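Local coordinates for erythrocyte membrane protein 1 (Plasmodium falciparum, PDB 6S8T) that binds the human receptor ICAM-1 through this DBLbeta domain, one piece of a much longer adhesin of infected red cells, at residues A[30-33]-A[34-38]; A[216-219]-A[220-223]; A[239-243]-A[244-248]. All coordinates share one frame; numbering follows the deposited sequence.

Interaction 1: residues A[30-33]-A[34-38]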
loop_
_atom_site.group_PDB
_atom_site.type_symbol
_atom_site.label_atom_id
_atom_site.label_comp_id
_atom_site.label_asym_id
_atom_site.label_seq_id
_atom_site.Cartn_x
_atom_site.Cartn_y
_atom_site.Cartn_z
ATOM N N GLU A 30 -19.896 -7.490 13.250
ATOM C CA GLU A 30 -20.469 -8.428 12.289
ATOM C C GLU A 30 -19.834 -9.807 12.406
ATOM O O GLU A 30 -20.511 -10.820 12.192
ATOM C CB GLU A 30 -20.325 -7.887 10.866
ATOM C CG GLU A 30 -21.340 -6.807 10.512
ATOM C CD GLU A 30 -22.771 -7.324 10.510
ATOM O OE1 GLU A 30 -23.018 -8.400 9.921
ATOM O OE2 GLU A 30 -23.650 -6.660 11.104
ATOM N N ALA A 31 -18.545 -9.869 12.750
ATOM C CA ALA A 31 -17.908 -11.158 12.994
ATOM C C ALA A 31 -18.422 -11.806 14.276
ATOM O O ALA A 31 -18.487 -13.038 14.359
ATOM C CB ALA A 31 -16.389 -10.990 13.049
ATOM N N SER A 32 -18.794 -10.999 15.276
ATOM C CA SER A 32 -19.317 -11.549 16.526
ATOM C C SER A 32 -20.629 -12.286 16.302
ATOM O O SER A 32 -20.905 -13.291 16.967
ATOM C CB SER A 32 -19.512 -10.437 17.558
ATOM O OG SER A 32 -18.274 -9.894 17.978
ATOM N N LYS A 33 -21.458 -11.796 15.378
ATOM C CA LYS A 33 -22.718 -12.464 15.079
ATOM C C LYS A 33 -22.508 -13.809 14.396
ATOM O O LYS A 33 -23.439 -14.620 14.350
ATOM C CB LYS A 33 -23.596 -11.569 14.203
ATOM C CG LYS A 33 -23.971 -10.244 14.844
ATOM C CD LYS A 33 -24.732 -9.356 13.872
ATOM C CE LYS A 33 -25.036 -8.001 14.490
ATOM N NZ LYS A 33 -25.688 -7.074 13.524
ATOM N N ARG A 34 -21.317 -14.059 13.871
ATOM C CA ARG A 34 -20.987 -15.313 13.201
ATOM C C ARG A 34 -19.965 -16.063 14.056
ATOM O O ARG A 34 -20.189 -16.184 15.265
ATOM C CB ARG A 34 -20.548 -15.018 11.772
ATOM C CG ARG A 34 -21.671 -14.494 10.892
ATOM C CD ARG A 34 -21.163 -13.986 9.555
ATOM N NE ARG A 34 -20.190 -12.909 9.710
ATOM C CZ ARG A 34 -19.980 -11.961 8.802
ATOM N NH1 ARG A 34 -19.071 -11.018 9.018
ATOM N NH2 ARG A 34 -20.689 -11.952 7.682
ATOM N N GLY A 35 -18.864 -16.561 13.498
ATOM C CA GLY A 35 -17.950 -17.382 14.267
ATOM C C GLY A 35 -16.604 -16.751 14.553
ATOM O O GLY A 35 -15.569 -17.405 14.403
ATOM N N LEU A 36 -16.607 -15.484 14.978
ATOM C CA LEU A 36 -15.360 -14.805 15.315
ATOM C C LEU A 36 -14.600 -15.542 16.411
ATOM O O LEU A 36 -13.366 -15.619 16.379
ATOM C CB LEU A 36 -15.653 -13.369 15.746
ATOM C CG LEU A 36 -14.525 -12.552 16.378
ATOM C CD1 LEU A 36 -13.462 -12.211 15.354
ATOM C CD2 LEU A 36 -15.085 -11.292 17.016
ATOM N N ALA A 37 -15.321 -16.096 17.388
ATOM C CA ALA A 37 -14.662 -16.778 18.497
ATOM C C ALA A 37 -14.044 -18.100 18.064
ATOM O O ALA A 37 -12.995 -18.492 18.586
ATOM C CB ALA A 37 -15.654 -17.005 19.634
ATOM N N LYS A 38 -14.673 -18.801 17.121
ATOM C CA LYS A 38 -14.133 -20.062 16.635
ATOM C C LYS A 38 -12.960 -19.881 15.683
ATOM O O LYS A 38 -12.341 -20.877 15.297
ATOM C CB LYS A 38 -15.229 -20.876 15.939
ATOM C CG LYS A 38 -16.339 -21.351 16.861
ATOM C CD LYS A 38 -17.301 -22.273 16.128
ATOM C CE LYS A 38 -18.387 -22.790 17.056
ATOM N NZ LYS A 38 -19.285 -23.768 16.377
#
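Leu-36 folds back on the last turn of helix 16-32 and covers the methyl of Ala-31, Leu-36 CB lying 3.7 Å from Ala-31 CB. Its CG stands anti to the backbone N (chi1 169°), which points the branch back at the helix, with CD1 on the Ala-31 methyl and Leu-36 CD2 3.6 Å from Ser-32 OG. Ala-31 O holds the bend, accepting an i+3 bond from Arg-34 N at 3.0 Å and a 6→1 bond from Leu-36 N at 3.1 Å, as where a helix gives way to a loop; the two N-H groups reach it from opposite faces of the carbonyl plane. Between the donors the chain passes through Gly-35, whose N is held by Tyr-235 OH. Arg-34 bends at chi3 (-59°), turning its guanidinium back along the last turn, where Glu-30 O lies oblique to its plane, 3.3 Å from Arg-34 NE, while NH1 makes a salt bridge to Asp-251 of helix 246-268. Lys-33 NZ bonds Glu-30 OE2 at 3.2 Å, approaching from above the carboxylate plane, an i to i+3 salt bridge. Ser-32 OG turns back to Gln-28 O. A small Ala leaves room for Leu-36, which also rests on Ala-255, while the cationic Arg-34, close to the Glu-30 carbonyl near the helix end, would be expected to ease the partial negative charge there and, through Asp-251, ties this end to the neighbouring helix.

Interaction 2: residues A[216-219]-A[220-223]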
loop_
_atom_site.group_PDB
_atom_site.type_symbol
_atom_site.label_atom_id
_atom_site.label_comp_id
_atom_site.label_asym_id
_atom_site.label_seq_id
_atom_site.Cartn_x
_atom_site.Cartn_y
_atom_site.Cartn_z
ATOM N N GLY A 216 -12.071 -23.315 2.208
ATOM C CA GLY A 216 -13.126 -24.294 2.012
ATOM C C GLY A 216 -13.115 -25.362 3.089
ATOM O O GLY A 216 -14.163 -25.731 3.626
ATOM N N LYS A 217 -11.926 -25.868 3.425
ATOM C CA LYS A 217 -11.801 -26.798 4.541
ATOM C C LYS A 217 -12.093 -26.119 5.870
ATOM O O LYS A 217 -12.600 -26.763 6.796
ATOM C CB LYS A 217 -10.400 -27.412 4.564
ATOM C CG LYS A 217 -10.225 -28.623 3.665
ATOM C CD LYS A 217 -11.070 -29.790 4.148
ATOM C CE LYS A 217 -10.693 -31.074 3.429
ATOM N NZ LYS A 217 -10.720 -30.907 1.951
ATOM N N ILE A 218 -11.778 -24.829 5.986
ATOM C CA ILE A 218 -12.053 -24.104 7.223
ATOM C C ILE A 218 -13.553 -24.007 7.464
ATOM O O ILE A 218 -14.022 -24.142 8.601
ATOM C CB ILE A 218 -11.387 -22.718 7.182
ATOM C CG1 ILE A 218 -9.869 -22.852 7.330
ATOM C CG2 ILE A 218 -11.973 -21.804 8.252
ATOM C CD1 ILE A 218 -9.127 -21.526 7.286
ATOM N N LYS A 219 -14.332 -23.787 6.400
ATOM C CA LYS A 219 -15.783 -23.706 6.546
ATOM C C LYS A 219 -16.352 -25.005 7.105
ATOM O O LYS A 219 -17.297 -24.986 7.900
ATOM C CB LYS A 219 -16.432 -23.368 5.203
ATOM C CG LYS A 219 -17.949 -23.265 5.260
ATOM C CD LYS A 219 -18.564 -23.057 3.883
ATOM C CE LYS A 219 -20.087 -23.063 3.970
ATOM N NZ LYS A 219 -20.745 -22.942 2.639
ATOM N N GLU A 220 -15.781 -26.143 6.710
ATOM C CA GLU A 220 -16.194 -27.429 7.260
ATOM C C GLU A 220 -15.515 -27.734 8.589
ATOM O O GLU A 220 -16.074 -28.483 9.398
ATOM C CB GLU A 220 -15.901 -28.546 6.254
ATOM C CG GLU A 220 -16.664 -29.839 6.500
ATOM C CD GLU A 220 -18.137 -29.736 6.138
ATOM O OE1 GLU A 220 -18.522 -28.747 5.477
ATOM O OE2 GLU A 220 -18.910 -30.647 6.513
ATOM N N GLU A 221 -14.334 -27.162 8.837
ATOM C CA GLU A 221 -13.629 -27.408 10.093
ATOM C C GLU A 221 -14.417 -26.868 11.282
ATOM O O GLU A 221 -14.647 -27.580 12.267
ATOM C CB GLU A 221 -12.232 -26.783 10.038
ATOM C CG GLU A 221 -11.408 -26.933 11.311
ATOM C CD GLU A 221 -10.028 -26.297 11.192
ATOM O OE1 GLU A 221 -9.632 -25.939 10.063
ATOM O OE2 GLU A 221 -9.340 -26.149 12.225
ATOM N N ILE A 222 -14.845 -25.603 11.204
ATOM C CA ILE A 222 -15.639 -25.006 12.278
ATOM C C ILE A 222 -17.109 -25.370 12.194
ATOM O O ILE A 222 -17.883 -24.988 13.083
ATOM C CB ILE A 222 -15.511 -23.470 12.283
ATOM C CG1 ILE A 222 -16.192 -22.874 11.050
ATOM C CG2 ILE A 222 -14.049 -23.057 12.338
ATOM C CD1 ILE A 222 -16.169 -21.365 11.014
ATOM N N LYS A 223 -17.524 -26.101 11.157
ATOM C CA LYS A 223 -18.920 -26.487 10.996
ATOM C C LYS A 223 -19.369 -27.521 12.018
ATOM O O LYS A 223 -20.551 -27.881 12.025
ATOM C CB LYS A 223 -19.148 -27.018 9.578
ATOM C CG LYS A 223 -20.556 -26.818 9.045
ATOM C CD LYS A 223 -20.654 -27.253 7.592
ATOM C CE LYS A 223 -22.049 -27.026 7.034
ATOM N NZ LYS A 223 -22.147 -27.444 5.609
#
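Ile-218 and Glu-221 lie one turn apart at the C-terminal end of the alpha-helix 202-221, in the Duffy binding domain, and their side chains cross obliquely, Glu-221 OE1 passing 4.1 Å from Ile-218 CG1. The glutamate is fully stretched: its CB rests on Lys-217 O and only the carboxylate end passes the isoleucine, before OE1 takes a weak hydrogen bond from Ala-137 N at the start of helix 137-163. Ile-218 itself is buried against Ile-138 and Leu-248, as suits a branched apolar residue on the inward face. Ile-222 packs, like Ile-218, on Leu-248 of helix 246-268, but its CG1 sits between the backbone N and the carbonyl carbon (chi1 69°), which brings that atom to 3.5 Å from Ile-218 O. Lys-219 and Lys-223 both extend in full, their NZ atoms 5.6 Å apart. Nearby acids probably temper their mutual repulsion: Glu-239 in a salt bridge at Lys-219, and, at long range, Glu-220 and Asp-233 at Lys-223, whose NZ lies 3.9 Å from Glu-220 OE1. The helix bonds persist to the end of the turn, Glu-221 N to Lys-217 O at 2.7 Å and Ile-222 N to Ile-218 O with a nearly straight N-H...O angle of 172°. After these the winding slackens: Lys-223 N makes a weak bond to Glu-220 O, and Lys-223 CB comes to 3.2 Å from Lys-219 O.

Interaction 3: residues A[239-243]-A[244-248]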
loop_
_atom_site.group_PDB
_atom_site.type_symbol
_atom_site.label_atom_id
_atom_site.label_comp_id
_atom_site.label_asym_id
_atom_site.label_seq_id
_atom_site.Cartn_x
_atom_site.Cartn_y
_atom_site.Cartn_z
ATOM N N GLU A 239 -19.454 -19.688 -0.488
ATOM C CA GLU A 239 -18.663 -19.972 -1.679
ATOM C C GLU A 239 -19.210 -19.271 -2.918
ATOM O O GLU A 239 -18.487 -19.146 -3.912
ATOM C CB GLU A 239 -18.587 -21.482 -1.921
ATOM C CG GLU A 239 -19.897 -22.130 -2.347
ATOM C CD GLU A 239 -20.830 -22.418 -1.184
ATOM O OE1 GLU A 239 -20.499 -22.049 -0.037
ATOM O OE2 GLU A 239 -21.899 -23.019 -1.419
ATOM N N LYS A 240 -20.463 -18.811 -2.882
ATOM C CA LYS A 240 -21.028 -18.070 -4.002
ATOM C C LYS A 240 -20.533 -16.632 -4.062
ATOM O O LYS A 240 -20.576 -16.022 -5.135
ATOM C CB LYS A 240 -22.556 -18.064 -3.928
ATOM C CG LYS A 240 -23.202 -19.435 -3.839
ATOM C CD LYS A 240 -24.721 -19.323 -3.927
ATOM C CE LYS A 240 -25.398 -20.669 -3.720
ATOM N NZ LYS A 240 -26.871 -20.589 -3.934
ATOM N N ASN A 241 -20.076 -16.080 -2.941
ATOM C CA ASN A 241 -19.613 -14.703 -2.913
ATOM C C ASN A 241 -18.375 -14.526 -3.784
ATOM O O ASN A 241 -17.656 -15.479 -4.097
ATOM C CB ASN A 241 -19.302 -14.267 -1.483
ATOM C CG ASN A 241 -20.546 -13.943 -0.692
ATOM O OD1 ASN A 241 -21.143 -12.883 -0.870
ATOM N ND2 ASN A 241 -20.942 -14.849 0.190
ATOM N N ASN A 242 -18.136 -13.282 -4.176
ATOM C CA ASN A 242 -16.930 -12.904 -4.911
ATOM C C ASN A 242 -16.201 -11.830 -4.117
ATOM O O ASN A 242 -16.727 -10.709 -3.976
ATOM C CB ASN A 242 -17.271 -12.403 -6.314
ATOM C CG ASN A 242 -16.037 -12.106 -7.143
ATOM O OD1 ASN A 242 -14.942 -12.584 -6.843
ATOM N ND2 ASN A 242 -16.208 -11.314 -8.194
ATOM N N PRO A 243 -15.006 -12.104 -3.571
ATOM C CA PRO A 243 -14.233 -13.349 -3.688
ATOM C C PRO A 243 -14.857 -14.525 -2.933
ATOM O O PRO A 243 -15.677 -14.301 -2.041
ATOM C CB PRO A 243 -12.879 -12.968 -3.081
ATOM C CG PRO A 243 -13.202 -11.912 -2.095
ATOM C CD PRO A 243 -14.340 -11.126 -2.693
ATOM N N PRO A 244 -14.484 -15.754 -3.296
ATOM C CA PRO A 244 -15.053 -16.925 -2.613
ATOM C C PRO A 244 -14.755 -16.898 -1.121
ATOM O O PRO A 244 -13.655 -16.536 -0.696
ATOM C CB PRO A 244 -14.366 -18.108 -3.305
ATOM C CG PRO A 244 -13.914 -17.572 -4.628
ATOM C CD PRO A 244 -13.568 -16.136 -4.385
ATOM N N TYR A 245 -15.759 -17.281 -0.328
ATOM C CA TYR A 245 -15.665 -17.291 1.137
ATOM C C TYR A 245 -15.351 -15.901 1.688
ATOM O O TYR A 245 -14.600 -15.757 2.653
ATOM C CB TYR A 245 -14.634 -18.313 1.622
ATOM C CG TYR A 245 -14.815 -19.691 1.029
ATOM C CD1 TYR A 245 -15.784 -20.559 1.519
ATOM C CD2 TYR A 245 -14.017 -20.124 -0.023
ATOM C CE1 TYR A 245 -15.952 -21.820 0.974
ATOM C CE2 TYR A 245 -14.178 -21.382 -0.571
ATOM C CZ TYR A 245 -15.146 -22.225 -0.070
ATOM O OH TYR A 245 -15.308 -23.477 -0.615
ATOM N N LYS A 246 -15.949 -14.875 1.074
ATOM C CA LYS A 246 -15.660 -13.490 1.442
ATOM C C LYS A 246 -15.831 -13.257 2.939
ATOM O O LYS A 246 -14.938 -12.713 3.600
ATOM C CB LYS A 246 -16.565 -12.540 0.653
ATOM C CG LYS A 246 -16.568 -11.110 1.185
ATOM C CD LYS A 246 -17.861 -10.381 0.848
ATOM C CE LYS A 246 -17.890 -9.913 -0.595
ATOM N NZ LYS A 246 -16.965 -8.769 -0.817
ATOM N N GLN A 247 -16.979 -13.665 3.491
ATOM C CA GLN A 247 -17.272 -13.382 4.894
ATOM C C GLN A 247 -16.377 -14.187 5.828
ATOM O O GLN A 247 -15.877 -13.656 6.826
ATOM C CB GLN A 247 -18.749 -13.658 5.189
ATOM C CG GLN A 247 -19.714 -12.758 4.429
ATOM C CD GLN A 247 -21.169 -13.011 4.787
ATOM O OE1 GLN A 247 -21.920 -12.076 5.063
ATOM N NE2 GLN A 247 -21.574 -14.279 4.782
ATOM N N LEU A 248 -16.166 -15.471 5.527
ATOM C CA LEU A 248 -15.308 -16.300 6.368
ATOM C C LEU A 248 -13.880 -15.771 6.413
ATOM O O LEU A 248 -13.210 -15.874 7.447
ATOM C CB LEU A 248 -15.322 -17.744 5.866
ATOM C CG LEU A 248 -14.588 -18.781 6.719
ATOM C CD1 LEU A 248 -15.272 -18.943 8.071
ATOM C CD2 LEU A 248 -14.501 -20.116 5.992
#
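Glu-239 and Tyr-245 carry the apolar contact: the CA of the glutamate stands over one face of the ring, offset toward its rim, while Glu-239 CB is 3.9 Å from Tyr-245 CE1. The carboxylate looks elsewhere, held by Lys-219. A second apolar meeting sets Lys-246 CB 3.9 Å from Asn-241 CB. Between Pro-243 and Pro-244 the peptide link itself brings Pro-243 CB to 3.5 Å from Pro-244 CD. The peptide before Pro-243 is cis, an option that proline makes cheap, and it turns the chain sharply after Asn-242. The two prolines open a type II beta turn from Pro-243 to Lys-246 that leads directly into helix 246-268, with Pro-244 in the second position, where its fixed phi fits, and Tyr-245, left-handed at phi 59°, as the N-cap residue. The N-H groups of the first turn are met by Asp-238, whose OD2 takes a hydrogen bond from Leu-248 N and whose OD1 takes a weak one from Gln-247 N. Among the contacts with oxygen, Pro-244 CA makes a C-H...O approach to Asn-241 O at 3.3 Å, and Lys-246 CB reaches 3.3 Å from Pro-243 O. Bends at chi3 and chi4 then curl the lysine tail back across Pro-243, placing Lys-246 CE 3.7 Å from Asn-242 O and Lys-246 NZ 4.0 Å from Pro-243 CD.

In the fold
The three contacts gather at one end of the domain, their centres 13 to 16 Å apart and all on the same side of the chain's centre. Interactions 1 and 2 are helix exits, whereas interaction 3 is a helix entry, and helix 246-268, which begins there, touches both of the others. Interaction 2 is joined to interaction 3 by the salt bridge of Lys-219 NZ to Glu-239 OE1 at 2.8 Å, and by Ile-218 CG2 against Leu-248 CD2 at 3.8 Å. Between interactions 1 and 3, Arg-34 NH2 lies 2.9 Å from Gln-247 OE1. Interactions 1 and 2 meet more lightly, Lys-38 NZ being 3.8 Å from Ile-222 O.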